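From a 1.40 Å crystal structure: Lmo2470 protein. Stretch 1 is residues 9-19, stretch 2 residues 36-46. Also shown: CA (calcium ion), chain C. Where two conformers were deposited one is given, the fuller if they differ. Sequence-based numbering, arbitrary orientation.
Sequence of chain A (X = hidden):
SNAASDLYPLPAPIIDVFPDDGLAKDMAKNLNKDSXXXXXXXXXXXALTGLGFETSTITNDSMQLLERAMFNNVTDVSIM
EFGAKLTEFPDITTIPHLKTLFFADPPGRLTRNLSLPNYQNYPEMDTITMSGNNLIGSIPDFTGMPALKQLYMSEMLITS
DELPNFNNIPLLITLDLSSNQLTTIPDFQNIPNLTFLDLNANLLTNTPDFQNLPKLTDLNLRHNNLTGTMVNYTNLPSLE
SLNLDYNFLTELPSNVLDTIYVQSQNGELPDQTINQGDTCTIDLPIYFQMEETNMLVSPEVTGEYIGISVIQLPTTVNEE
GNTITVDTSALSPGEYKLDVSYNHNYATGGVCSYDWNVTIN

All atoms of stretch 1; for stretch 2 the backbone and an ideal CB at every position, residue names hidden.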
# COMPACT_ATOMS: atom_id res chain seq x y z
N PRO A 9 -29.41 33.51 1.81
CA PRO A 9 -30.23 33.97 2.93
C PRO A 9 -31.20 32.90 3.43
O PRO A 9 -31.86 32.25 2.62
CB PRO A 9 -31.01 35.15 2.33
CG PRO A 9 -31.11 34.83 0.87
CD PRO A 9 -29.77 34.21 0.55
N LEU A 10 -31.26 32.72 4.75
CA LEU A 10 -32.16 31.73 5.35
C LEU A 10 -33.23 32.44 6.19
O LEU A 10 -32.98 33.54 6.66
CB LEU A 10 -31.35 30.80 6.25
CG LEU A 10 -30.25 29.99 5.56
CD1 LEU A 10 -29.47 29.13 6.56
CD2 LEU A 10 -30.85 29.11 4.46
N PRO A 11 -34.38 31.81 6.46
CA PRO A 11 -34.76 30.50 5.98
C PRO A 11 -35.01 30.44 4.48
O PRO A 11 -35.30 31.46 3.85
CB PRO A 11 -36.09 30.21 6.74
CG PRO A 11 -36.07 31.14 7.91
CD PRO A 11 -35.36 32.37 7.41
N ALA A 12 -34.89 29.24 3.92
CA ALA A 12 -35.11 29.04 2.47
C ALA A 12 -35.34 27.58 2.16
O ALA A 12 -34.80 26.72 2.86
CB ALA A 12 -33.89 29.53 1.67
N PRO A 13 -36.07 27.29 1.07
CA PRO A 13 -36.15 25.89 0.59
C PRO A 13 -34.75 25.33 0.29
O PRO A 13 -33.89 26.04 -0.21
CB PRO A 13 -36.98 26.02 -0.70
CG PRO A 13 -37.84 27.21 -0.45
CD PRO A 13 -36.93 28.18 0.25
N ILE A 14 -34.58 24.05 0.59
CA ILE A 14 -33.30 23.35 0.33
C ILE A 14 -32.85 23.56 -1.12
O ILE A 14 -31.66 23.82 -1.39
CB ILE A 14 -33.45 21.84 0.68
CG1 ILE A 14 -33.52 21.66 2.20
CG2 ILE A 14 -32.27 21.02 0.12
CD1 ILE A 14 -33.94 20.27 2.62
N ILE A 15 -33.78 23.44 -2.05
CA ILE A 15 -33.47 23.55 -3.48
C ILE A 15 -32.98 24.94 -3.88
O ILE A 15 -32.31 25.08 -4.90
CB ILE A 15 -34.67 23.07 -4.33
CG1 ILE A 15 -34.32 22.89 -5.82
CG2 ILE A 15 -35.87 24.00 -4.17
CD1 ILE A 15 -33.23 21.89 -6.12
N ASP A 16 -33.33 25.96 -3.10
CA ASP A 16 -32.84 27.31 -3.37
C ASP A 16 -31.43 27.51 -2.78
O ASP A 16 -30.57 28.16 -3.40
CB ASP A 16 -33.81 28.35 -2.83
CG ASP A 16 -35.18 28.32 -3.55
OD1 ASP A 16 -35.27 27.88 -4.72
OD2 ASP A 16 -36.09 28.78 -2.92
N VAL A 17 -31.15 26.90 -1.62
CA VAL A 17 -29.81 26.99 -1.03
C VAL A 17 -28.80 26.18 -1.84
O VAL A 17 -27.68 26.63 -2.05
CB VAL A 17 -29.84 26.44 0.42
CG1 VAL A 17 -28.45 26.52 1.06
CG2 VAL A 17 -30.87 27.18 1.29
N PHE A 18 -29.24 25.04 -2.34
CA PHE A 18 -28.38 24.09 -3.06
C PHE A 18 -29.01 23.82 -4.44
O PHE A 18 -29.66 22.80 -4.63
CB PHE A 18 -28.30 22.79 -2.25
CG PHE A 18 -27.81 22.99 -0.84
CD1 PHE A 18 -26.49 23.31 -0.56
CD2 PHE A 18 -28.67 22.81 0.22
CE1 PHE A 18 -26.05 23.45 0.76
CE2 PHE A 18 -28.22 22.94 1.55
CZ PHE A 18 -26.90 23.25 1.81
N PRO A 19 -28.81 24.72 -5.40
CA PRO A 19 -29.54 24.67 -6.67
C PRO A 19 -28.95 23.67 -7.67
O PRO A 19 -28.43 24.03 -8.73
CB PRO A 19 -29.47 26.13 -7.16
CG PRO A 19 -28.18 26.60 -6.62
CD PRO A 19 -28.06 25.98 -5.26
N UNK A 36 -36.92 18.24 -1.17
CA UNK A 36 -36.00 19.34 -1.47
C UNK A 36 -36.72 20.69 -1.43
O UNK A 36 -36.07 21.72 -1.41
CB UNK A 36 -35.35 19.13 -2.84
N UNK A 37 -38.05 20.68 -1.42
CA UNK A 37 -38.80 21.93 -1.30
C UNK A 37 -38.94 22.38 0.13
O UNK A 37 -39.35 23.50 0.38
CB UNK A 37 -40.19 21.78 -1.92
N UNK A 38 -38.56 21.53 1.10
CA UNK A 38 -38.70 21.90 2.51
C UNK A 38 -37.80 23.08 2.88
O UNK A 38 -36.64 23.19 2.42
CB UNK A 38 -38.38 20.70 3.40
N UNK A 39 -38.35 23.96 3.72
CA UNK A 39 -37.65 25.16 4.19
C UNK A 39 -36.76 24.81 5.37
O UNK A 39 -37.19 24.15 6.32
CB UNK A 39 -38.64 26.26 4.58
N UNK A 40 -35.51 25.23 5.27
CA UNK A 40 -34.52 25.04 6.34
C UNK A 40 -34.02 26.37 6.86
O UNK A 40 -34.06 27.39 6.18
CB UNK A 40 -33.34 24.20 5.84
N UNK A 41 -33.54 26.34 8.11
CA UNK A 41 -32.95 27.53 8.73
C UNK A 41 -31.56 27.17 9.26
O UNK A 41 -31.09 26.05 9.14
CB UNK A 41 -33.84 28.07 9.85
N UNK A 42 -30.88 28.15 9.85
CA UNK A 42 -29.51 27.92 10.31
C UNK A 42 -29.46 26.84 11.39
O UNK A 42 -28.50 26.06 11.45
CB UNK A 42 -28.90 29.22 10.84
N UNK A 43 -30.48 26.76 12.24
CA UNK A 43 -30.53 25.69 13.26
C UNK A 43 -30.51 24.31 12.61
O UNK A 43 -29.89 23.38 13.14
CB UNK A 43 -31.78 25.83 14.13
N UNK A 44 -31.18 24.14 11.47
CA UNK A 44 -31.18 22.84 10.80
C UNK A 44 -29.77 22.47 10.33
O UNK A 44 -29.35 21.32 10.44
CB UNK A 44 -32.15 22.85 9.61
N UNK A 45 -29.05 23.44 9.81
CA UNK A 45 -27.65 23.23 9.38
C UNK A 45 -26.76 22.93 10.59
O UNK A 45 -25.88 22.03 10.55
CB UNK A 45 -27.12 24.46 8.63
N UNK A 46 -26.96 23.67 11.68
CA UNK A 46 -26.13 23.48 12.88
C UNK A 46 -26.30 22.10 13.50
O UNK A 46 -25.36 21.60 14.14
CB UNK A 46 -26.47 24.55 13.92
CA CA C . -42.83 19.18 3.54

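At position 36 the ideal CB lies sideways, 4.3 Å from Ile15 CB and 4.7 Å from Ile14 CG2, so a compact apolar side chain would suit it, whether alanine, valine or isoleucine. It is Val36, whose CG2 lies 4.2 Å from Ile15 CB. Val36 O accepts from Ile15 N at 2.9 Å, near the start of the helix that follows Pro13, where main-chain NH groups lack partners within the helix.

Position 37 points away, and polar residues would do well there. Asn37 is deposited; its side chain bends back until OD1 is 3.8 Å from Ile15 CG2.

Position 38 also points away, its CB 4.5 Å from Ile14 CD1, while the O of 38 accepts from Ile14 N at 2.9 Å. Stretch 1 asks little of the side chain, but the calcium ion beyond it favours an acidic group. Asp38 answers, OD1 binding the calcium at 2.3 Å, while OD2 accepts a hydrogen bond from one of the metal's waters.

The extended backbone of 39 pairs with Pro13 in an antiparallel, non-hydrogen-bonded register, and its CB shares a face with the proline. Beta-branched residues fit both the strand and the apolar rings nearby. Val39 sets CG1 3.7 Å from Pro11 CB and CG2 4.1 Å from Pro13 CG.

Position 40 pairs with Ala12: Ala12 N donates to the O of 40 (3.0 Å), and the N of 40 donates to Ala12 O (2.9 Å). Its CB is on Ala12's face, 4.4 Å from Ile14 CG1, with Val17 and Phe18 further along; a long aliphatic chain such as isoleucine, leucine or methionine could enter. Ile40 does: CG2 lies 3.6 Å from Ile14 CG1, and CD1 reaches 4.3 Å from Val17 CG2 and 4.4 Å from Phe18 CE2.

At 41 the CB points sideways, 4.3 Å from Pro11 CG, and a helix follows, so serine, threonine, asparagine or aspartate could cap it. Asp41 OD1 accepts from the N of 44 at 3.1 Å.

Position 42 has its CB sideways, 4.3 Å from Leu10 CD1, and a flexible chain of either character could pass. Gln42 brings OE1 within 3.5 Å of Leu10 CD1.

Positions 43, 44 and 46 find nothing of stretch 1 near their CB atoms, and polar residues serve: Asp43, Asp44, whose OD2 accepts from Asp41 N at 3.0 Å, and Asp46, whose OD1 accepts from Gln42 NE2 at 3.1 Å.

Position 45 points toward stretch 1 from a distance, calling for a long apolar chain. Leu45 bridges the gap, CD1 3.8 Å from Leu10 CD1 and CD2 4.4 Å from Phe18 CZ, at the ring's edge.

Stretch 2, residues 36-46: VNDVIDQDDLD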
# COMPACT_ATOMS: atom_id res chain seq x y z
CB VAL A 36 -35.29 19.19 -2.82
CG1 VAL A 36 -34.45 17.91 -2.83
CG2 VAL A 36 -36.24 19.24 -4.03
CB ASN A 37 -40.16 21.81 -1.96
CG ASN A 37 -40.06 21.57 -3.45
OD1 ASN A 37 -39.12 22.00 -4.10
ND2 ASN A 37 -41.01 20.82 -3.99
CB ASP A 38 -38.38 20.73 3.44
CG ASP A 38 -39.46 19.65 3.45
OD1 ASP A 38 -40.64 19.94 3.25
OD2 ASP A 38 -39.10 18.48 3.72
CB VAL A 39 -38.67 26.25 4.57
CG1 VAL A 39 -37.98 27.42 5.25
CG2 VAL A 39 -39.42 26.68 3.32
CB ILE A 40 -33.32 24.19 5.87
CG1 ILE A 40 -32.63 24.79 4.64
CG2 ILE A 40 -33.76 22.75 5.67
CD1 ILE A 40 -31.22 24.25 4.43
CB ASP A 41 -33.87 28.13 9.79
CG ASP A 41 -34.19 27.20 10.93
OD1 ASP A 41 -33.46 26.23 11.20
OD2 ASP A 41 -35.24 27.45 11.62
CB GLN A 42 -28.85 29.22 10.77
CG GLN A 42 -27.37 29.08 11.05
CD GLN A 42 -26.58 28.66 9.82
OE1 GLN A 42 -26.73 29.26 8.75
NE2 GLN A 42 -25.72 27.66 9.96
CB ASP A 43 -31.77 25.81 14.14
CG ASP A 43 -31.59 26.73 15.36
OD1 ASP A 43 -30.59 27.47 15.47
OD2 ASP A 43 -32.49 26.70 16.25
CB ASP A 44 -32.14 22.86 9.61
CG ASP A 44 -33.59 22.98 10.00
OD1 ASP A 44 -34.04 22.34 10.97
OD2 ASP A 44 -34.30 23.73 9.33
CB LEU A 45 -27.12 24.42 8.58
CG LEU A 45 -27.79 24.68 7.24
CD1 LEU A 45 -27.34 26.03 6.72
CD2 LEU A 45 -27.54 23.56 6.20
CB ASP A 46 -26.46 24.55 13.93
CG ASP A 46 -26.02 25.94 13.55
OD1 ASP A 46 -25.27 26.15 12.58
OD2 ASP A 46 -26.45 26.89 14.23
O HOH W 1 -41.50 17.23 4.50
O HOH W 2 -42.86 19.80 1.26
O HOH W 3 -42.47 19.56 5.83
O HOH W 4 -44.40 17.70 4.60
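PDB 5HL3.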